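Long-range contact in tyrosine specific protein phosphatase, putative (PDB 3M4U), which probably acts as a protein tyrosine phosphatase, removing phosphate from tyrosine residues, and dephosphorylates the nucleolar protein NOPP44/46: residues D199-L213 / Q275-V287. Residues are numbered along the deposited sequence; the frame is centred on the assembly and turned at random.
Sequences DHGVPESAASFDELL and QRLEQYAVIYMTV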
loop_
_atom_site.group_PDB
_atom_site.type_symbol
_atom_site.label_atom_id
_atom_site.label_comp_id
_atom_site.label_asym_id
_atom_site.label_seq_id
_atom_site.Cartn_x
_atom_site.Cartn_y
_atom_site.Cartn_z
ATOM N N ASP A 199 10.632 5.213 -4.211
ATOM C CA ASP A 199 9.473 5.965 -4.646
ATOM C C ASP A 199 9.498 6.111 -6.161
ATOM O O ASP A 199 10.559 6.307 -6.746
ATOM C CB ASP A 199 9.500 7.340 -3.986
ATOM C CG ASP A 199 8.129 7.980 -3.905
ATOM O OD1 ASP A 199 7.143 7.356 -4.336
ATOM O OD2 ASP A 199 8.053 9.116 -3.397
ATOM N N HIS A 200 8.326 6.004 -6.780
ATOM C CA HIS A 200 8.180 6.064 -8.232
ATOM C C HIS A 200 8.879 4.920 -8.960
ATOM O O HIS A 200 8.909 4.902 -10.185
ATOM C CB HIS A 200 8.669 7.410 -8.772
ATOM C CG HIS A 200 8.230 8.575 -7.946
ATOM N ND1 HIS A 200 6.912 8.979 -7.872
ATOM C CD2 HIS A 200 8.930 9.420 -7.157
ATOM C CE1 HIS A 200 6.823 10.027 -7.074
ATOM N NE2 HIS A 200 8.031 10.314 -6.623
ATOM N N GLY A 201 9.435 3.967 -8.211
ATOM C CA GLY A 201 10.220 2.890 -8.804
ATOM C C GLY A 201 9.651 1.491 -8.619
ATOM O O GLY A 201 8.454 1.319 -8.338
ATOM N N VAL A 202 10.521 0.491 -8.783
ATOM C CA VAL A 202 10.132 -0.919 -8.745
ATOM C C VAL A 202 10.948 -1.675 -7.689
ATOM O O VAL A 202 12.066 -1.263 -7.348
ATOM C CB VAL A 202 10.367 -1.596 -10.121
ATOM C CG1 VAL A 202 9.312 -1.175 -11.137
ATOM C CG2 VAL A 202 11.766 -1.266 -10.634
ATOM N N PRO A 203 10.397 -2.790 -7.174
ATOM C CA PRO A 203 11.085 -3.604 -6.174
ATOM C C PRO A 203 12.476 -3.995 -6.645
ATOM O O PRO A 203 12.656 -4.299 -7.831
ATOM C CB PRO A 203 10.188 -4.841 -6.061
ATOM C CG PRO A 203 8.833 -4.348 -6.417
ATOM C CD PRO A 203 9.079 -3.354 -7.521
ATOM N N GLU A 204 13.434 -3.974 -5.719
ATOM C CA GLU A 204 14.838 -4.253 -6.016
ATOM C C GLU A 204 15.181 -5.745 -6.029
ATOM O O GLU A 204 16.328 -6.121 -6.279
ATOM C CB GLU A 204 15.756 -3.494 -5.049
ATOM C CG GLU A 204 15.883 -2.013 -5.394
ATOM C CD GLU A 204 16.530 -1.168 -4.292
ATOM O OE1 GLU A 204 16.649 0.068 -4.492
ATOM O OE2 GLU A 204 16.935 -1.730 -3.244
ATOM N N SER A 205 14.188 -6.589 -5.756
ATOM C CA SER A 205 14.361 -8.041 -5.824
ATOM C C SER A 205 13.004 -8.735 -5.879
ATOM O O SER A 205 12.090 -8.428 -5.085
ATOM C CB SER A 205 15.174 -8.557 -4.633
ATOM O OG SER A 205 14.363 -9.191 -3.654
ATOM N N ALA A 206 12.877 -9.676 -6.810
ATOM C CA ALA A 206 11.639 -10.429 -6.955
ATOM C C ALA A 206 11.260 -11.175 -5.673
ATOM O O ALA A 206 10.060 -11.322 -5.355
ATOM C CB ALA A 206 11.740 -11.400 -8.112
ATOM N N ALA A 207 12.285 -11.648 -4.960
ATOM C CA ALA A 207 12.092 -12.482 -3.780
ATOM C C ALA A 207 11.474 -11.680 -2.635
ATOM O O ALA A 207 10.615 -12.189 -1.908
ATOM C CB ALA A 207 13.426 -13.142 -3.344
ATOM N N SER A 208 11.920 -10.433 -2.477
ATOM C CA SER A 208 11.291 -9.516 -1.524
ATOM C C SER A 208 9.810 -9.324 -1.875
ATOM O O SER A 208 8.924 -9.482 -1.026
ATOM C CB SER A 208 12.008 -8.167 -1.514
ATOM O OG SER A 208 13.349 -8.301 -1.071
ATOM N N PHE A 209 9.546 -9.011 -3.139
ATOM C CA PHE A 209 8.184 -8.765 -3.590
ATOM C C PHE A 209 7.305 -9.966 -3.286
ATOM O O PHE A 209 6.177 -9.822 -2.804
ATOM C CB PHE A 209 8.162 -8.449 -5.084
ATOM C CG PHE A 209 6.885 -7.805 -5.544
ATOM C CD1 PHE A 209 6.392 -6.669 -4.902
ATOM C CD2 PHE A 209 6.175 -8.326 -6.626
ATOM C CE1 PHE A 209 5.203 -6.064 -5.325
ATOM C CE2 PHE A 209 4.986 -7.725 -7.053
ATOM C CZ PHE A 209 4.502 -6.588 -6.395
ATOM N N ASP A 210 7.841 -11.150 -3.565
ATOM C CA ASP A 210 7.133 -12.401 -3.336
ATOM C C ASP A 210 6.907 -12.672 -1.857
ATOM O O ASP A 210 5.859 -13.172 -1.471
ATOM C CB ASP A 210 7.900 -13.570 -3.951
ATOM C CG ASP A 210 7.807 -13.598 -5.459
ATOM O OD1 ASP A 210 7.010 -12.809 -6.027
ATOM O OD2 ASP A 210 8.532 -14.418 -6.075
ATOM N N GLU A 211 7.891 -12.369 -1.027
ATOM C CA GLU A 211 7.693 -12.527 0.398
ATOM C C GLU A 211 6.521 -11.648 0.850
ATOM O O GLU A 211 5.643 -12.100 1.596
ATOM C CB GLU A 211 8.976 -12.211 1.177
ATOM C CG GLU A 211 8.816 -12.288 2.703
ATOM C CD GLU A 211 8.496 -13.687 3.214
ATOM O OE1 GLU A 211 8.356 -14.626 2.391
ATOM O OE2 GLU A 211 8.386 -13.850 4.446
ATOM N N LEU A 212 6.475 -10.410 0.363
ATOM C CA LEU A 212 5.397 -9.512 0.765
ATOM C C LEU A 212 4.048 -10.103 0.399
ATOM O O LEU A 212 3.131 -10.152 1.225
ATOM C CB LEU A 212 5.546 -8.128 0.133
ATOM C CG LEU A 212 6.765 -7.325 0.583
ATOM C CD1 LEU A 212 6.901 -6.048 -0.246
ATOM C CD2 LEU A 212 6.674 -7.021 2.092
ATOM N N LEU A 213 3.929 -10.542 -0.846
ATOM C CA LEU A 213 2.680 -11.111 -1.324
ATOM C C LEU A 213 2.314 -12.295 -0.465
ATOM O O LEU A 213 1.147 -12.500 -0.152
ATOM C CB LEU A 213 2.818 -11.527 -2.783
ATOM C CG LEU A 213 2.898 -10.317 -3.708
ATOM C CD1 LEU A 213 3.538 -10.659 -5.059
ATOM C CD2 LEU A 213 1.504 -9.682 -3.886
ATOM N N GLN A 275 1.570 4.432 -10.276
ATOM C CA GLN A 275 1.958 5.745 -10.799
ATOM C C GLN A 275 2.730 5.694 -12.096
ATOM O O GLN A 275 2.681 6.637 -12.869
ATOM C CB GLN A 275 2.792 6.523 -9.784
ATOM C CG GLN A 275 1.994 7.370 -8.818
ATOM C CD GLN A 275 2.882 8.064 -7.790
ATOM O OE1 GLN A 275 2.552 9.145 -7.292
ATOM N NE2 GLN A 275 4.017 7.445 -7.472
ATOM N N ARG A 276 3.460 4.608 -12.319
ATOM C CA ARG A 276 4.385 4.547 -13.443
ATOM C C ARG A 276 4.165 3.306 -14.278
ATOM O O ARG A 276 3.751 2.251 -13.772
ATOM C CB ARG A 276 5.836 4.579 -12.959
ATOM C CG ARG A 276 6.220 5.820 -12.166
ATOM C CD ARG A 276 6.372 7.037 -13.046
ATOM N NE ARG A 276 7.410 7.946 -12.560
ATOM C CZ ARG A 276 7.171 9.016 -11.799
ATOM N NH1 ARG A 276 5.916 9.309 -11.433
ATOM N NH2 ARG A 276 8.182 9.792 -11.398
ATOM N N LEU A 277 4.466 3.447 -15.563
ATOM C CA LEU A 277 4.408 2.339 -16.501
ATOM C C LEU A 277 5.178 1.164 -15.925
ATOM O O LEU A 277 4.682 0.042 -15.883
ATOM C CB LEU A 277 5.008 2.755 -17.847
ATOM C CG LEU A 277 5.165 1.618 -18.865
ATOM C CD1 LEU A 277 3.834 0.945 -19.103
ATOM C CD2 LEU A 277 5.765 2.123 -20.186
ATOM N N GLU A 278 6.390 1.448 -15.471
ATOM C CA GLU A 278 7.263 0.452 -14.857
ATOM C C GLU A 278 6.598 -0.322 -13.713
ATOM O O GLU A 278 6.799 -1.523 -13.559
ATOM C CB GLU A 278 8.558 1.112 -14.372
ATOM C CG GLU A 278 9.463 1.579 -15.513
ATOM C CD GLU A 278 9.077 2.953 -16.110
ATOM O OE1 GLU A 278 8.162 3.645 -15.597
ATOM O OE2 GLU A 278 9.716 3.346 -17.110
ATOM N N GLN A 279 5.794 0.368 -12.921
ATOM C CA GLN A 279 5.108 -0.286 -11.822
ATOM C C GLN A 279 4.010 -1.178 -12.368
ATOM O O GLN A 279 3.824 -2.300 -11.907
ATOM C CB GLN A 279 4.573 0.756 -10.828
ATOM C CG GLN A 279 5.692 1.513 -10.135
ATOM C CD GLN A 279 5.205 2.611 -9.203
ATOM O OE1 GLN A 279 4.105 3.142 -9.367
ATOM N NE2 GLN A 279 6.039 2.972 -8.232
ATOM N N TYR A 280 3.288 -0.662 -13.354
ATOM C CA TYR A 280 2.251 -1.408 -14.047
ATOM C C TYR A 280 2.853 -2.691 -14.565
ATOM O O TYR A 280 2.259 -3.759 -14.443
ATOM C CB TYR A 280 1.707 -0.578 -15.218
ATOM C CG TYR A 280 0.486 -1.160 -15.920
ATOM C CD1 TYR A 280 -0.643 -1.537 -15.193
ATOM C CD2 TYR A 280 0.452 -1.308 -17.312
ATOM C CE1 TYR A 280 -1.758 -2.056 -15.816
ATOM C CE2 TYR A 280 -0.674 -1.827 -17.950
ATOM C CZ TYR A 280 -1.775 -2.201 -17.192
ATOM O OH TYR A 280 -2.901 -2.718 -17.790
ATOM N N ALA A 281 4.049 -2.580 -15.130
ATOM C CA ALA A 281 4.763 -3.730 -15.676
ATOM C C ALA A 281 5.032 -4.815 -14.627
ATOM O O ALA A 281 4.884 -6.010 -14.901
ATOM C CB ALA A 281 6.056 -3.281 -16.314
ATOM N N VAL A 282 5.432 -4.395 -13.429
ATOM C CA VAL A 282 5.666 -5.331 -12.333
ATOM C C VAL A 282 4.476 -6.279 -12.134
ATOM O O VAL A 282 4.648 -7.496 -11.997
ATOM C CB VAL A 282 5.998 -4.565 -11.025
ATOM C CG1 VAL A 282 5.797 -5.436 -9.784
ATOM C CG2 VAL A 282 7.408 -4.028 -11.090
ATOM N N ILE A 283 3.267 -5.725 -12.150
ATOM C CA ILE A 283 2.060 -6.540 -11.980
ATOM C C ILE A 283 1.932 -7.602 -13.078
ATOM O O ILE A 283 1.630 -8.767 -12.789
ATOM C CB ILE A 283 0.777 -5.670 -11.914
ATOM C CG1 ILE A 283 0.959 -4.552 -10.889
ATOM C CG2 ILE A 283 -0.434 -6.505 -11.523
ATOM C CD1 ILE A 283 -0.186 -3.586 -10.864
ATOM N N TYR A 284 2.168 -7.205 -14.328
ATOM C CA TYR A 284 2.130 -8.155 -15.441
ATOM C C TYR A 284 3.197 -9.207 -15.274
ATOM O O TYR A 284 2.972 -10.380 -15.542
ATOM C CB TYR A 284 2.343 -7.453 -16.785
ATOM C CG TYR A 284 1.076 -7.100 -17.514
ATOM C CD1 TYR A 284 0.231 -8.093 -18.001
ATOM C CD2 TYR A 284 0.713 -5.769 -17.711
ATOM C CE1 TYR A 284 -0.956 -7.768 -18.671
ATOM C CE2 TYR A 284 -0.456 -5.435 -18.385
ATOM C CZ TYR A 284 -1.281 -6.441 -18.872
ATOM O OH TYR A 284 -2.443 -6.116 -19.541
ATOM N N MET A 285 4.364 -8.775 -14.816
ATOM C CA MET A 285 5.497 -9.663 -14.701
ATOM C C MET A 285 5.303 -10.646 -13.565
ATOM O O MET A 285 5.918 -11.704 -13.547
ATOM C CB MET A 285 6.770 -8.869 -14.475
ATOM C CG MET A 285 7.252 -8.073 -15.666
ATOM S SD MET A 285 8.770 -7.212 -15.182
ATOM C CE MET A 285 9.095 -6.227 -16.648
ATOM N N THR A 286 4.462 -10.283 -12.603
ATOM C CA THR A 286 4.181 -11.160 -11.487
ATOM C C THR A 286 3.291 -12.259 -12.016
ATOM O O THR A 286 3.502 -13.434 -11.730
ATOM C CB THR A 286 3.448 -10.414 -10.356
ATOM O OG1 THR A 286 4.246 -9.308 -9.925
ATOM C CG2 THR A 286 3.204 -11.351 -9.167
ATOM N N VAL A 287 2.293 -11.857 -12.799
ATOM C CA VAL A 287 1.394 -12.785 -13.499
ATOM C C VAL A 287 2.116 -13.739 -14.458
ATOM O O VAL A 287 1.984 -14.964 -14.342
ATOM C CB VAL A 287 0.352 -12.015 -14.315
ATOM C CG1 VAL A 287 -0.481 -12.976 -15.172
ATOM C CG2 VAL A 287 -0.522 -11.179 -13.385
HETATM O O HOH W 1 5.383 5.143 -6.266
#
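G201 O, in the WPD loop of a classical protein tyrosine phosphatase, is held by Q279 from the first turn of the helix that follows the Q loop, whose own glutamine is Q275. The pair illustrates how one amide on a helix can tie the WPD loop, through G201 O, to the Q loop, through Q275 N. The N-H of NE2 in Q279 meets a lone pair of G201 O in the carbonyl plane, at 2.9 Å. The bond is nearly straight (164°), and the same carbonyl oxygen also accepts from W197 NE1. NE2 also donates to a water that accepts from H200 N as well. At the other end of the amide, OE1 takes the Q275 backbone N-H at 3.0 Å. Both amide atoms are thus engaged, which should restrict rotation of the group.

Beyond this bond, H200 sits against the bent side chain of R276: CB of H200 lies over one guanidinium face, toward its rim, 3.6 Å from NH2 of R276. The imidazole and guanidinium planes are 15° apart, the two groups meeting obliquely. D199, whose OD1 lies over the imidazole centre, forms a salt bridge through OD2 with K131 and lies near a bound phosphate.

Apolar contacts continue along helix 277-290. V282 straddles the junction: with CG1 anti to the backbone N (chi1 161°), that methyl touches CE2 of F209 at 3.7 Å, while CG2 meets CG1 of V202 at 3.4 Å. F209 reaches in from helix 206-217, its ring also meeting W197 and packing on helix 234-250. At that ring's edge, in its plane, OG1 of T286 approaches CE2 of F209 to 3.4 Å; this hydroxyl donates at 2.8 Å to V282 O, which T286 N also reaches.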